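Local coordinates for protein alpha-glucosidase (Pseudoalteromonas sp. K8, PDB 5HQA) that hydrolyses alpha-glucosides as a family 97 glycoside hydrolase, with calcium beside its sugar pocket and activity raised by chloride, at residues 58-63 and 80-85; 155-160 and 476-481; 208-213 and 409-414; 610-615 and 635-640. One frame throughout, in Å; residues are numbered along the deposited sequence.

Contact 1. Residues 58-63 and 80-85; sequences QQQSTN and HNEVTV. With FMT (formic acid), chain I.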
# COMPACT_ATOMS: atom_id res chain seq x y z
N GLN A 58 -24.42 22.63 5.30
CA GLN A 58 -23.58 23.65 4.68
C GLN A 58 -22.94 23.06 3.43
O GLN A 58 -22.18 22.09 3.53
CB GLN A 58 -22.51 24.13 5.67
CG GLN A 58 -23.12 24.74 6.91
CD GLN A 58 -22.08 25.12 7.93
OE1 GLN A 58 -21.52 26.21 7.88
NE2 GLN A 58 -21.81 24.21 8.87
N GLN A 59 -23.25 23.65 2.28
CA GLN A 59 -22.79 23.15 0.99
C GLN A 59 -21.63 23.99 0.48
O GLN A 59 -21.67 25.22 0.54
CB GLN A 59 -23.92 23.17 -0.04
CG GLN A 59 -25.16 22.42 0.39
CD GLN A 59 -26.34 22.73 -0.51
OE1 GLN A 59 -26.23 23.53 -1.44
NE2 GLN A 59 -27.48 22.10 -0.23
N GLN A 60 -20.61 23.32 -0.05
CA GLN A 60 -19.52 23.99 -0.74
C GLN A 60 -18.94 23.01 -1.74
O GLN A 60 -19.40 21.88 -1.87
CB GLN A 60 -18.48 24.52 0.25
CG GLN A 60 -17.84 23.50 1.14
CD GLN A 60 -17.27 24.15 2.41
OE1 GLN A 60 -16.65 25.21 2.35
NE2 GLN A 60 -17.49 23.51 3.55
N SER A 61 -17.94 23.47 -2.49
CA SER A 61 -17.43 22.63 -3.56
C SER A 61 -15.99 23.03 -3.86
O SER A 61 -15.54 24.12 -3.49
CB SER A 61 -18.29 22.75 -4.82
OG SER A 61 -18.29 24.09 -5.29
N THR A 62 -15.29 22.13 -4.56
CA THR A 62 -13.88 22.28 -4.86
C THR A 62 -13.64 21.91 -6.31
O THR A 62 -14.19 20.92 -6.81
CB THR A 62 -13.02 21.39 -3.94
OG1 THR A 62 -13.15 21.84 -2.58
CG2 THR A 62 -11.55 21.43 -4.33
N ASN A 63 -12.82 22.70 -6.99
CA ASN A 63 -12.38 22.36 -8.34
C ASN A 63 -10.95 22.88 -8.47
O ASN A 63 -10.72 23.99 -8.95
CB ASN A 63 -13.28 22.96 -9.41
CG ASN A 63 -12.79 22.65 -10.81
OD1 ASN A 63 -11.98 21.75 -11.01
ND2 ASN A 63 -13.27 23.40 -11.78
N HIS A 80 -14.90 18.00 -6.29
CA HIS A 80 -15.92 17.34 -5.49
C HIS A 80 -16.93 18.36 -5.01
O HIS A 80 -16.65 19.56 -4.95
CB HIS A 80 -15.31 16.57 -4.30
CG HIS A 80 -14.75 17.46 -3.22
ND1 HIS A 80 -13.42 17.84 -3.19
CD2 HIS A 80 -15.33 18.00 -2.13
CE1 HIS A 80 -13.21 18.60 -2.12
NE2 HIS A 80 -14.35 18.72 -1.47
N ASN A 81 -18.12 17.87 -4.69
CA ASN A 81 -19.09 18.63 -3.93
C ASN A 81 -19.03 18.17 -2.48
O ASN A 81 -18.73 17.01 -2.19
CB ASN A 81 -20.50 18.47 -4.49
CG ASN A 81 -20.65 19.10 -5.85
OD1 ASN A 81 -20.11 20.18 -6.11
ND2 ASN A 81 -21.38 18.43 -6.74
N GLU A 82 -19.32 19.08 -1.57
CA GLU A 82 -19.13 18.86 -0.15
C GLU A 82 -20.37 19.31 0.60
O GLU A 82 -20.98 20.32 0.25
CB GLU A 82 -17.90 19.63 0.33
CG GLU A 82 -17.47 19.42 1.77
CD GLU A 82 -16.12 20.07 2.03
OE1 GLU A 82 -15.37 20.31 1.06
OE2 GLU A 82 -15.80 20.36 3.20
N VAL A 83 -20.77 18.55 1.61
CA VAL A 83 -21.82 19.00 2.52
C VAL A 83 -21.42 18.63 3.94
O VAL A 83 -20.94 17.52 4.19
CB VAL A 83 -23.21 18.44 2.16
CG1 VAL A 83 -23.28 16.92 2.38
CG2 VAL A 83 -24.31 19.17 2.97
N THR A 84 -21.59 19.57 4.86
CA THR A 84 -21.44 19.31 6.28
C THR A 84 -22.83 19.28 6.89
O THR A 84 -23.57 20.26 6.80
CB THR A 84 -20.56 20.36 6.94
OG1 THR A 84 -19.29 20.40 6.27
CG2 THR A 84 -20.34 20.01 8.41
N VAL A 85 -23.18 18.14 7.49
CA VAL A 85 -24.50 17.92 8.07
C VAL A 85 -24.34 17.96 9.58
O VAL A 85 -23.55 17.18 10.14
CB VAL A 85 -25.10 16.59 7.62
CG1 VAL A 85 -26.50 16.44 8.17
CG2 VAL A 85 -25.10 16.50 6.10
C FMT I . -18.27 24.06 6.71
O1 FMT I . -18.45 23.41 7.74
O2 FMT I . -17.16 24.44 6.32
O HOH W 1 -23.69 22.07 9.05
O HOH W 2 -19.39 21.79 3.90
O HOH W 3 -15.35 21.95 -1.10
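Thr62 leans on the imidazole of His80 at a slant, with OG1 3.3 Å from His80 CE1. At the rim of the ring, in its plane, sits CB of Glu82. In the ring's own plane, His80 NE2 gives its proton to Glu82 OE1 at 3.2 Å, meeting the anti side of OE1 but 30° out of the carboxylate plane. His80 ND1 is bonded to Asp78, and the ring of Phe104 meets the imidazole at about 45°, so the histidine's rotation is fixed. Two further flat groups lie side by side and point the same way: the amide of Gln60 and the carboxylate of Glu82, planes 37° apart, with Gln60 NE2 3.6 Å from Glu82 OE2. That NE2 donates to O2 of a formic acid molecule, probably from the crystallisation liquor, at 2.9 Å and to a water that also meets Gln58 O and Thr84 OG1. A second water joins Thr62 OG1 to Glu82 OE1. Beneath them the backbones pair antiparallel, Gln58 with Thr84, Gln60 with Glu82 and Thr62 with His80 hydrogen-bonded; strand 53-67 is the outermost of its sheet on this side. Arg100 takes Glu82 OE2 in a salt bridge and also binds the formic acid. With acidic partners on both nitrogens, His80 is probably polarised toward its protonated form, and Glu82 probably stays ionised between it and Arg100.

Contact 2. Residues 155-160 and 476-481; sequences YVYNTT and SMLAFT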
# COMPACT_ATOMS: atom_id res chain seq x y z
N TYR A 155 -2.13 -12.20 3.87
CA TYR A 155 -2.99 -13.31 3.47
C TYR A 155 -3.22 -13.27 1.97
O TYR A 155 -3.20 -12.19 1.37
CB TYR A 155 -4.35 -13.24 4.17
CG TYR A 155 -4.29 -13.58 5.63
CD1 TYR A 155 -4.41 -14.91 6.05
CD2 TYR A 155 -4.11 -12.60 6.60
CE1 TYR A 155 -4.35 -15.24 7.40
CE2 TYR A 155 -4.04 -12.92 7.95
CZ TYR A 155 -4.16 -14.25 8.34
OH TYR A 155 -4.11 -14.60 9.67
N VAL A 156 -3.46 -14.43 1.36
CA VAL A 156 -3.94 -14.41 -0.02
C VAL A 156 -5.43 -14.06 -0.00
O VAL A 156 -6.14 -14.30 0.98
CB VAL A 156 -3.67 -15.74 -0.74
CG1 VAL A 156 -2.17 -16.04 -0.75
CG2 VAL A 156 -4.46 -16.88 -0.10
N TYR A 157 -5.91 -13.48 -1.10
CA TYR A 157 -7.28 -13.01 -1.17
C TYR A 157 -8.26 -14.15 -1.42
O TYR A 157 -7.98 -15.07 -2.20
CB TYR A 157 -7.41 -11.92 -2.25
CG TYR A 157 -6.91 -10.61 -1.70
CD1 TYR A 157 -5.54 -10.35 -1.63
CD2 TYR A 157 -7.78 -9.68 -1.14
CE1 TYR A 157 -5.06 -9.19 -1.07
CE2 TYR A 157 -7.32 -8.51 -0.57
CZ TYR A 157 -5.95 -8.27 -0.54
OH TYR A 157 -5.48 -7.11 0.03
N ASN A 158 -9.40 -14.09 -0.74
CA ASN A 158 -10.50 -15.02 -0.94
C ASN A 158 -11.47 -14.45 -1.97
O ASN A 158 -11.72 -13.25 -1.99
CB ASN A 158 -11.26 -15.26 0.36
CG ASN A 158 -10.36 -15.73 1.47
OD1 ASN A 158 -10.34 -15.14 2.56
ND2 ASN A 158 -9.61 -16.79 1.22
N THR A 159 -12.03 -15.33 -2.81
CA THR A 159 -13.07 -14.97 -3.76
C THR A 159 -14.35 -15.66 -3.29
O THR A 159 -14.46 -16.89 -3.38
CB THR A 159 -12.72 -15.43 -5.18
OG1 THR A 159 -11.44 -14.89 -5.56
CG2 THR A 159 -13.80 -14.98 -6.18
N THR A 160 -15.30 -14.88 -2.75
CA THR A 160 -16.51 -15.50 -2.19
C THR A 160 -17.73 -14.64 -2.47
O THR A 160 -17.59 -13.46 -2.83
CB THR A 160 -16.41 -15.68 -0.67
OG1 THR A 160 -16.58 -14.41 -0.04
CG2 THR A 160 -15.06 -16.27 -0.24
N SER A 476 -3.05 -9.98 -9.67
CA SER A 476 -4.30 -9.40 -10.15
C SER A 476 -5.32 -9.23 -9.03
O SER A 476 -6.32 -8.54 -9.24
CB SER A 476 -4.87 -10.26 -11.28
OG SER A 476 -5.27 -11.53 -10.80
N MET A 477 -5.10 -9.85 -7.87
CA MET A 477 -5.87 -9.50 -6.68
C MET A 477 -5.35 -8.22 -6.04
O MET A 477 -6.11 -7.29 -5.78
CB MET A 477 -5.82 -10.65 -5.66
CG MET A 477 -6.54 -11.90 -6.10
SD MET A 477 -8.33 -11.64 -6.16
CE MET A 477 -8.87 -13.33 -6.53
N LEU A 478 -4.03 -8.17 -5.79
CA LEU A 478 -3.43 -6.99 -5.17
C LEU A 478 -3.82 -5.71 -5.90
O LEU A 478 -4.12 -4.69 -5.26
CB LEU A 478 -1.90 -7.11 -5.17
CG LEU A 478 -1.27 -8.15 -4.23
CD1 LEU A 478 0.26 -8.17 -4.44
CD2 LEU A 478 -1.61 -7.87 -2.77
N ALA A 479 -3.83 -5.76 -7.23
CA ALA A 479 -4.01 -4.54 -8.02
C ALA A 479 -5.35 -3.86 -7.74
O ALA A 479 -5.46 -2.64 -7.93
CB ALA A 479 -3.90 -4.85 -9.51
N PHE A 480 -6.36 -4.61 -7.30
CA PHE A 480 -7.68 -4.04 -7.07
C PHE A 480 -8.07 -4.07 -5.59
O PHE A 480 -9.24 -3.80 -5.25
CB PHE A 480 -8.74 -4.77 -7.91
CG PHE A 480 -8.47 -4.72 -9.39
CD1 PHE A 480 -8.91 -3.64 -10.15
CD2 PHE A 480 -7.78 -5.75 -10.02
CE1 PHE A 480 -8.67 -3.59 -11.51
CE2 PHE A 480 -7.53 -5.71 -11.39
CZ PHE A 480 -7.98 -4.63 -12.13
N THR A 481 -7.13 -4.39 -4.72
CA THR A 481 -7.41 -4.40 -3.29
C THR A 481 -6.31 -3.61 -2.59
O THR A 481 -6.40 -2.39 -2.45
CB THR A 481 -7.50 -5.85 -2.78
OG1 THR A 481 -6.30 -6.56 -3.11
CG2 THR A 481 -8.70 -6.57 -3.42
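Tyr157 lays one face of its ring against Thr481, the two side chains sliding past each other in opposite directions. Thr481 OG1 stands above the plane, displaced toward the rim, and comes 3.1 Å from Tyr157 CZ. Its proton is spent elsewhere: OG1 donates to Met477 O at 2.8 Å, so it is the oxygen that faces the ring. Placing OG1 between the backbone N and the carbonyl carbon (chi1 56°) turns it back toward that helical carbonyl. The bond arrives from above the plane of the carbonyl, and Phe480 N reaches it from the other face, so two donors grip the carbonyl O of Met477, the residue just before the type I turn 478-481. Met477 also runs antiparallel to Tyr157, with its CG 3.9 Å from Tyr157 CB. Leu478 instead crosses the tyrosine at about a right angle and brings CD2 to 4.1 Å from Tyr157 CE1. Further along, chi2 (-69°) turns SD of Met477, and CE, extended beyond it, meets Thr159 OG1 at 3.2 Å. An alanine at Tyr157 would probably open a gap over Thr481 and Leu478, leaving OG1 and CD2 without the ring they pack on. This junction between the N-terminal sheet, one of whose outermost strands is 158-161, and the catalytic domain is held by packing, with no clear hydrogen bond between the two segments. The Thr481 hydroxyl and the Met477 carbonyl satisfy each other, while Ser476 pairs through its backbone with Gly565, a ligand of the magnesium ion about 6 Å from the Met477 side chain.

Contact 3. Residues 208-213 and 409-414; sequences DLTPWS and WHDGQF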
# COMPACT_ATOMS: atom_id res chain seq x y z
N ASP A 208 -15.48 -1.69 12.85
CA ASP A 208 -14.99 -2.47 13.98
C ASP A 208 -13.59 -1.94 14.27
O ASP A 208 -12.64 -2.29 13.57
CB ASP A 208 -15.01 -3.96 13.63
CG ASP A 208 -14.66 -4.85 14.81
OD1 ASP A 208 -13.79 -4.47 15.63
OD2 ASP A 208 -15.25 -5.96 14.91
N LEU A 209 -13.46 -1.05 15.25
CA LEU A 209 -12.20 -0.34 15.48
C LEU A 209 -11.23 -1.24 16.23
O LEU A 209 -11.60 -1.85 17.24
CB LEU A 209 -12.45 0.94 16.26
CG LEU A 209 -13.34 1.97 15.56
CD1 LEU A 209 -13.40 3.24 16.38
CD2 LEU A 209 -12.83 2.27 14.14
N THR A 210 -10.00 -1.31 15.77
CA THR A 210 -9.02 -2.17 16.42
C THR A 210 -8.63 -1.60 17.78
O THR A 210 -8.17 -0.46 17.85
CB THR A 210 -7.80 -2.32 15.52
OG1 THR A 210 -8.21 -2.91 14.28
CG2 THR A 210 -6.78 -3.22 16.19
N PRO A 211 -8.80 -2.34 18.86
CA PRO A 211 -8.74 -1.74 20.20
C PRO A 211 -7.35 -1.76 20.82
O PRO A 211 -6.44 -2.47 20.38
CB PRO A 211 -9.68 -2.64 21.00
CG PRO A 211 -9.45 -3.99 20.39
CD PRO A 211 -9.31 -3.72 18.91
N TRP A 212 -7.22 -0.97 21.89
CA TRP A 212 -6.13 -1.11 22.85
C TRP A 212 -6.26 -2.44 23.60
O TRP A 212 -7.33 -3.03 23.67
CB TRP A 212 -6.18 0.01 23.88
CG TRP A 212 -5.85 1.39 23.38
CD1 TRP A 212 -6.66 2.23 22.67
CD2 TRP A 212 -4.62 2.08 23.58
NE1 TRP A 212 -6.00 3.41 22.40
CE2 TRP A 212 -4.74 3.34 22.96
CE3 TRP A 212 -3.42 1.76 24.23
CZ2 TRP A 212 -3.71 4.28 22.96
CZ3 TRP A 212 -2.39 2.70 24.24
CH2 TRP A 212 -2.55 3.95 23.61
N SER A 213 -5.14 -2.86 24.21
CA SER A 213 -5.19 -4.07 25.05
C SER A 213 -6.20 -3.92 26.18
O SER A 213 -6.81 -4.91 26.59
CB SER A 213 -3.80 -4.37 25.61
OG SER A 213 -3.32 -3.25 26.33
N TRP A 409 -2.20 -4.39 19.04
CA TRP A 409 -2.37 -4.65 17.62
C TRP A 409 -1.52 -3.70 16.78
O TRP A 409 -1.32 -2.53 17.15
CB TRP A 409 -3.83 -4.49 17.22
CG TRP A 409 -4.73 -5.54 17.77
CD1 TRP A 409 -5.42 -5.50 18.94
CD2 TRP A 409 -5.03 -6.81 17.17
NE1 TRP A 409 -6.14 -6.66 19.12
CE2 TRP A 409 -5.91 -7.49 18.05
CE3 TRP A 409 -4.65 -7.44 15.97
CZ2 TRP A 409 -6.42 -8.77 17.76
CZ3 TRP A 409 -5.14 -8.72 15.70
CH2 TRP A 409 -6.01 -9.37 16.60
N HIS A 410 -1.06 -4.19 15.63
CA HIS A 410 -0.36 -3.32 14.68
C HIS A 410 -1.23 -2.17 14.20
O HIS A 410 -0.69 -1.16 13.76
CB HIS A 410 0.10 -4.10 13.44
CG HIS A 410 1.22 -5.06 13.70
ND1 HIS A 410 1.05 -6.23 14.42
CD2 HIS A 410 2.52 -5.03 13.32
CE1 HIS A 410 2.21 -6.87 14.47
NE2 HIS A 410 3.12 -6.17 13.81
N ASP A 411 -2.56 -2.32 14.25
CA ASP A 411 -3.44 -1.31 13.65
C ASP A 411 -4.34 -0.63 14.68
O ASP A 411 -5.34 -0.01 14.31
CB ASP A 411 -4.25 -1.92 12.50
CG ASP A 411 -5.06 -3.16 12.88
OD1 ASP A 411 -4.56 -4.02 13.65
OD2 ASP A 411 -6.20 -3.29 12.37
N GLY A 412 -4.00 -0.70 15.97
CA GLY A 412 -4.69 0.11 16.96
C GLY A 412 -4.16 1.55 16.99
O GLY A 412 -3.17 1.90 16.35
N GLN A 413 -4.86 2.39 17.76
CA GLN A 413 -4.44 3.79 17.92
C GLN A 413 -3.00 3.89 18.41
O GLN A 413 -2.23 4.74 17.94
CB GLN A 413 -5.38 4.51 18.88
CG GLN A 413 -4.98 5.95 19.20
CD GLN A 413 -5.91 6.58 20.22
OE1 GLN A 413 -6.49 5.89 21.06
NE2 GLN A 413 -6.06 7.90 20.15
N PHE A 414 -2.61 3.03 19.36
CA PHE A 414 -1.24 3.09 19.88
C PHE A 414 -0.22 2.95 18.75
O PHE A 414 0.71 3.76 18.64
CB PHE A 414 -1.01 2.00 20.93
CG PHE A 414 0.44 1.85 21.30
CD1 PHE A 414 1.04 2.77 22.16
CD2 PHE A 414 1.22 0.85 20.73
CE1 PHE A 414 2.39 2.66 22.48
CE2 PHE A 414 2.58 0.74 21.04
CZ PHE A 414 3.16 1.65 21.91
O HOH W 4 -6.88 1.20 19.41
O HOH W 5 -3.72 -2.31 20.28
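Thr210 plants its side chain between Asp411 and Trp409 and uses its two branches differently. With OG1 anti to the carbonyl carbon (chi1 -61°), the hydroxyl donates to Asp411 OD2 at 2.8 Å, reaching the carboxylate from above its plane; Arg148 is a further partner of the same hydroxyl. The methyl CG2 presses on Trp409 CB at 3.4 Å, and the two side chains cross at about a right angle. Two residues on, the indole of Trp212 uses both its edge and its face. Trp212 NE1 donates in the ring plane to Gln413 OE1, 2.9 Å away, with the amide turned 72° from the indole. Gln413 OE1 also accepts from the backbone N of Lys219, and NE2 is bonded to Asp191. Over one face of the six-membered ring of Trp212 sits CB of Phe414, 3.8 Å from the centroid in a CH-pi contact. CG of Phe414, anti to its own N (chi1 169°), takes the phenyl ring off to the side, so the two aromatic rings meet obliquely. Two waters fill in the backbone: one runs from Thr210 O to Gln413 N, the other from Pro211 O to Trp409 N. Gly412 holds the N-cap position, and the arrangement is that of a helix start in a TIM-barrel catalytic domain, the N-terminal end of helix 413-428 docked on the loop that follows strand 204-209 of the N-terminal domain.

Contact 4. Residues 610-615 and 635-640; sequences QFEAHI and KRLVTA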
# COMPACT_ATOMS: atom_id res chain seq x y z
N GLN A 610 6.68 9.55 -32.57
CA GLN A 610 7.03 8.18 -32.91
C GLN A 610 7.77 7.53 -31.74
O GLN A 610 8.61 8.16 -31.10
CB GLN A 610 7.89 8.13 -34.18
CG GLN A 610 8.12 6.73 -34.71
CD GLN A 610 8.54 6.72 -36.16
OE1 GLN A 610 7.91 7.35 -37.01
NE2 GLN A 610 9.61 6.00 -36.46
N PHE A 611 7.43 6.28 -31.46
CA PHE A 611 8.06 5.51 -30.39
C PHE A 611 8.61 4.21 -30.93
O PHE A 611 8.11 3.65 -31.92
CB PHE A 611 7.08 5.20 -29.25
CG PHE A 611 6.52 6.41 -28.57
CD1 PHE A 611 5.50 7.14 -29.17
CD2 PHE A 611 6.99 6.82 -27.33
CE1 PHE A 611 4.97 8.27 -28.55
CE2 PHE A 611 6.46 7.94 -26.70
CZ PHE A 611 5.44 8.66 -27.31
N GLU A 612 9.66 3.72 -30.29
CA GLU A 612 10.16 2.37 -30.52
C GLU A 612 9.76 1.54 -29.31
O GLU A 612 10.32 1.70 -28.22
CB GLU A 612 11.67 2.36 -30.72
CG GLU A 612 12.21 0.97 -31.02
CD GLU A 612 13.73 0.94 -31.13
OE1 GLU A 612 14.41 1.19 -30.11
OE2 GLU A 612 14.24 0.69 -32.25
N ALA A 613 8.78 0.66 -29.49
CA ALA A 613 8.38 -0.23 -28.42
C ALA A 613 9.43 -1.31 -28.23
O ALA A 613 9.83 -1.98 -29.20
CB ALA A 613 7.02 -0.86 -28.73
N HIS A 614 9.88 -1.48 -27.00
CA HIS A 614 10.81 -2.55 -26.63
C HIS A 614 9.97 -3.51 -25.81
O HIS A 614 9.63 -3.23 -24.65
CB HIS A 614 12.00 -1.99 -25.87
CG HIS A 614 13.22 -2.84 -25.93
ND1 HIS A 614 14.43 -2.47 -25.37
CD2 HIS A 614 13.43 -4.06 -26.49
CE1 HIS A 614 15.32 -3.42 -25.57
NE2 HIS A 614 14.75 -4.40 -26.25
N ILE A 615 9.56 -4.62 -26.42
CA ILE A 615 8.51 -5.48 -25.89
C ILE A 615 9.16 -6.72 -25.28
O ILE A 615 9.88 -7.44 -25.97
CB ILE A 615 7.51 -5.88 -26.99
CG1 ILE A 615 6.83 -4.65 -27.58
CG2 ILE A 615 6.50 -6.88 -26.45
CD1 ILE A 615 6.12 -4.93 -28.89
N LYS A 635 11.64 -5.31 -30.88
CA LYS A 635 11.57 -3.86 -31.09
C LYS A 635 10.64 -3.58 -32.26
O LYS A 635 10.78 -4.19 -33.33
CB LYS A 635 12.96 -3.27 -31.33
CG LYS A 635 13.75 -3.11 -30.04
CD LYS A 635 15.09 -2.42 -30.25
CE LYS A 635 15.87 -2.37 -28.95
NZ LYS A 635 17.08 -1.51 -29.08
N ARG A 636 9.74 -2.62 -32.08
CA ARG A 636 8.68 -2.34 -33.05
C ARG A 636 8.35 -0.85 -33.03
O ARG A 636 8.07 -0.31 -31.96
CB ARG A 636 7.44 -3.18 -32.71
CG ARG A 636 6.24 -2.98 -33.61
CD ARG A 636 5.03 -3.73 -33.06
NE ARG A 636 5.29 -5.17 -32.95
CZ ARG A 636 4.49 -6.03 -32.34
NH1 ARG A 636 3.37 -5.62 -31.77
NH2 ARG A 636 4.81 -7.32 -32.29
N LEU A 637 8.39 -0.21 -34.19
CA LEU A 637 8.01 1.20 -34.27
C LEU A 637 6.50 1.33 -34.18
O LEU A 637 5.77 0.61 -34.87
CB LEU A 637 8.51 1.83 -35.58
CG LEU A 637 10.03 1.90 -35.76
CD1 LEU A 637 10.37 2.44 -37.13
CD2 LEU A 637 10.65 2.76 -34.68
N VAL A 638 6.02 2.24 -33.32
CA VAL A 638 4.59 2.43 -33.11
C VAL A 638 4.29 3.91 -32.88
O VAL A 638 5.17 4.70 -32.52
CB VAL A 638 4.04 1.63 -31.90
CG1 VAL A 638 4.15 0.13 -32.14
CG2 VAL A 638 4.75 2.05 -30.60
N THR A 639 3.03 4.27 -33.08
CA THR A 639 2.49 5.58 -32.73
C THR A 639 1.15 5.38 -32.04
O THR A 639 0.66 4.26 -31.89
CB THR A 639 2.29 6.47 -33.96
OG1 THR A 639 1.24 5.94 -34.77
CG2 THR A 639 3.58 6.58 -34.78
N ALA A 640 0.55 6.50 -31.64
CA ALA A 640 -0.72 6.48 -30.92
C ALA A 640 -1.85 5.83 -31.73
O ALA A 640 -2.85 5.42 -31.14
CB ALA A 640 -1.12 7.90 -30.54
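At the edge of the C-terminal antiparallel sheet, strands 611-618 and 631-638 run side by side, with Phe611 to Ile615 facing Lys635 to Val638. Phe611 with Val638 and Ala613 with Arg636 are the hydrogen-bonded pairs; the shortest of the four bonds is Ala613 N to Arg636 O, 2.7 Å. Between and beyond them, Glu612 with Leu637 and His614 with Lys635 are non-hydrogen-bonded pairs, their side chains meeting on one common face. The extended chain of Lys635 passes over the His614 ring, its CE 3.6 Å from the ring centroid and 14° off the normal, a CH-pi contact over the centre of the face. His614 CG lies anti to its backbone N (chi1 -156°), and the two side chains cross obliquely. Lys635 CD also passes 3.7 Å from Glu612 OE1, and Lys635 NZ makes a long salt bridge of 3.9 Å with the same oxygen. An alanine at His614 would probably leave the lysine's CE without its platform and the chain freer to swing away from Glu612. On the face of Phe611, Ala613 and Val638 the contacts are largely apolar: Val638 CG2 touches Phe611 CB and Ala613 CB, each at 4.1 Å, and all three residues pack beside Phe658 of the adjacent strand 653-660. There too, in one of two conformers, the Arg636 guanidinium has Ile615 CD1 over its face and Glu634 as salt-bridge partner. The motif is an antiparallel pair of consecutive strands at the edge of the six-stranded C-terminal sheet, 631-638 being outermost within this chain.

Overall arrangement
Contacts 1 and 2 reach the two opposite outer strands, 53-67 and 158-161, of the same nine-stranded N-terminal sheet, their centres about 34 Å apart. Contact 2 joins that sheet's far edge to the catalytic domain, and contact 3 makes a second N-terminal to catalytic junction; the two approach to about 8 Å at their nearest atoms, with contact 3 nested in the chain loop that contact 2 closes. These two lie nearest the sugar site: the side chain of Trp409 is about 13 Å from the acarviosine unit of the bound acarbose, that of Leu478 about 12 Å from the calcium ion. Contact 4 is remote, in the C-terminal domain, its centre about 51 Å from that of contact 3 across the chain's middle.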